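Local coordinates for protein endoglucanase E (Clostridium thermocellum, PDB 2WAB) that hydrolyses beta-1,4-glucans as a cellulase and carries a C-terminal esterase domain, crystallised here, that also binds cello-oligosaccharide chains, at residues Asp130-Ala135 with Met156-Ile161. The protein carries 1 engineered substitution. Residues are numbered along the deposited sequence; the frame is centred on the assembly and turned at random.
Engineered in segment 130-135: Ala131 (natural residue Ser).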
loop_
_atom_site.group_PDB
_atom_site.type_symbol
_atom_site.label_atom_id
_atom_site.label_comp_id
_atom_site.label_asym_id
_atom_site.label_seq_id
_atom_site.Cartn_x
_atom_site.Cartn_y
_atom_site.Cartn_z
ATOM N N ASP A 130 -8.292 -1.591 -0.241
ATOM C CA ASP A 130 -8.734 -2.645 0.685
ATOM C C ASP A 130 -7.737 -3.825 0.698
ATOM O O ASP A 130 -6.557 -3.597 0.464
ATOM C CB ASP A 130 -10.205 -3.048 0.356
ATOM C CG ASP A 130 -10.392 -3.539 -1.088
ATOM O OD1 ASP A 130 -9.450 -4.109 -1.735
ATOM O OD2 ASP A 130 -11.530 -3.377 -1.592
ATOM N N ALA A 131 -8.189 -5.061 0.924
ATOM C CA ALA A 131 -7.331 -6.274 0.869
ATOM C C ALA A 131 -6.517 -6.352 -0.426
ATOM O O ALA A 131 -5.397 -6.826 -0.416
ATOM C CB ALA A 131 -8.180 -7.553 0.983
ATOM N N ILE A 132 -7.085 -5.887 -1.529
ATOM C CA ILE A 132 -6.409 -6.079 -2.841
ATOM C C ILE A 132 -5.114 -5.272 -2.821
ATOM O O ILE A 132 -4.071 -5.728 -3.303
ATOM C CB ILE A 132 -7.308 -5.674 -4.048
ATOM C CG1 ILE A 132 -8.498 -6.653 -4.153
ATOM C CG2 ILE A 132 -6.507 -5.722 -5.417
ATOM C CD1 ILE A 132 -9.691 -6.075 -4.898
ATOM N N THR A 133 -5.204 -4.070 -2.255
ATOM C CA THR A 133 -4.057 -3.153 -2.213
ATOM C C THR A 133 -3.072 -3.573 -1.158
ATOM O O THR A 133 -1.852 -3.464 -1.366
ATOM C CB THR A 133 -4.540 -1.714 -2.041
ATOM O OG1 THR A 133 -5.324 -1.356 -3.190
ATOM C CG2 THR A 133 -3.354 -0.743 -1.873
ATOM N N CYS A 134 -3.580 -4.093 -0.037
ATOM C CA CYS A 134 -2.749 -4.736 0.995
ATOM C C CYS A 134 -1.982 -5.966 0.510
ATOM O O CYS A 134 -1.026 -6.353 1.181
ATOM C CB CYS A 134 -3.609 -5.148 2.181
ATOM S SG CYS A 134 -4.258 -3.673 3.101
ATOM N N ALA A 135 -2.408 -6.557 -0.623
ATOM C CA ALA A 135 -1.896 -7.851 -1.124
ATOM C C ALA A 135 -2.139 -8.986 -0.111
ATOM O O ALA A 135 -1.334 -9.910 0.050
ATOM C CB ALA A 135 -0.410 -7.749 -1.477
ATOM N N MET A 156 5.073 -7.199 -3.312
ATOM C CA MET A 156 4.619 -7.708 -4.615
ATOM C C MET A 156 3.105 -7.425 -4.811
ATOM O O MET A 156 2.389 -8.168 -5.504
ATOM C CB MET A 156 4.971 -9.212 -4.782
ATOM C CG MET A 156 6.480 -9.464 -4.686
ATOM S SD MET A 156 7.342 -8.647 -6.083
ATOM C CE MET A 156 6.878 -9.658 -7.470
ATOM N N SER A 157 2.608 -6.359 -4.178
ATOM C CA SER A 157 1.286 -5.837 -4.540
ATOM C C SER A 157 1.376 -5.153 -5.904
ATOM O O SER A 157 2.414 -4.606 -6.270
ATOM C CB SER A 157 0.832 -4.789 -3.531
ATOM O OG SER A 157 1.517 -3.587 -3.774
ATOM N N TYR A 158 0.270 -5.153 -6.637
ATOM C CA TYR A 158 0.210 -4.379 -7.878
ATOM C C TYR A 158 0.651 -2.930 -7.645
ATOM O O TYR A 158 1.284 -2.318 -8.531
ATOM C CB TYR A 158 -1.194 -4.423 -8.506
ATOM C CG TYR A 158 -2.155 -3.467 -7.830
ATOM C CD1 TYR A 158 -2.405 -2.185 -8.373
ATOM C CD2 TYR A 158 -2.769 -3.822 -6.632
ATOM C CE1 TYR A 158 -3.244 -1.296 -7.758
ATOM C CE2 TYR A 158 -3.635 -2.932 -5.996
ATOM C CZ TYR A 158 -3.858 -1.681 -6.562
ATOM O OH TYR A 158 -4.686 -0.835 -5.915
ATOM N N ALA A 159 0.323 -2.378 -6.465
ATOM C CA ALA A 159 0.712 -1.017 -6.126
ATOM C C ALA A 159 2.225 -0.819 -6.083
ATOM O O ALA A 159 2.750 0.109 -6.744
ATOM C CB ALA A 159 0.076 -0.592 -4.745
ATOM N N ALA A 160 2.917 -1.649 -5.283
ATOM C CA ALA A 160 4.368 -1.546 -5.138
ATOM C C ALA A 160 5.092 -1.817 -6.439
ATOM O O ALA A 160 6.084 -1.160 -6.735
ATOM C CB ALA A 160 4.901 -2.500 -4.002
ATOM N N ILE A 161 4.593 -2.768 -7.226
ATOM C CA ILE A 161 5.240 -3.123 -8.486
ATOM C C ILE A 161 5.152 -1.931 -9.454
ATOM O O ILE A 161 6.131 -1.573 -10.138
ATOM C CB ILE A 161 4.624 -4.412 -9.157
ATOM C CG1 ILE A 161 4.835 -5.658 -8.247
ATOM C CG2 ILE A 161 5.243 -4.638 -10.565
ATOM C CD1 ILE A 161 3.945 -6.889 -8.648
#
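Tyr158 holds CG between its own backbone N and carbonyl carbon (chi1 79°), while Thr133 sets its hydroxyl beside its backbone N, opposite the carbonyl carbon (chi1 -63°); together these torsions bring the two oxygens to meet across the contact. Tyr158 OH donates to Thr133 OG1 at 2.8 Å, with OG1 lying near the ring plane, so the phenol reaches the short helix 131-134 with its edge. Along that edge, Ile132 O lies in the ring plane, 3.9 Å from Tyr158 CE2, and Ile132 CG2 touches the same carbon at 4.0 Å. Where helix 131-134 ends, Ala135 CB meets Ser157 CB, of the N-cap residue of helix 158-165, at 3.8 Å, and Thr133 O comes within 3.7 Å of Ser157 CB. Each helix is N-capped by the residue just before it: Asp130 OD1 accepts from Ile132 N at 3.0 Å, and Ser157 OG from Ala160 N at 2.8 Å in a nearly straight bond (177°). Ala135, with positive phi, is the C-prime residue of the Schellman motif ending helix 131-134. This helix follows strand 124-129 of the parallel sheet and begins with the engineered, glucose-contacting Ala131; the natural serine here is probably the nucleophile, as in other GDSL esterases. The buried phenol thus has an acceptor in Thr133 OG1, and this one directed bond, with Ile132 against CE2, fixes the ring beside the helix that Ala131 begins.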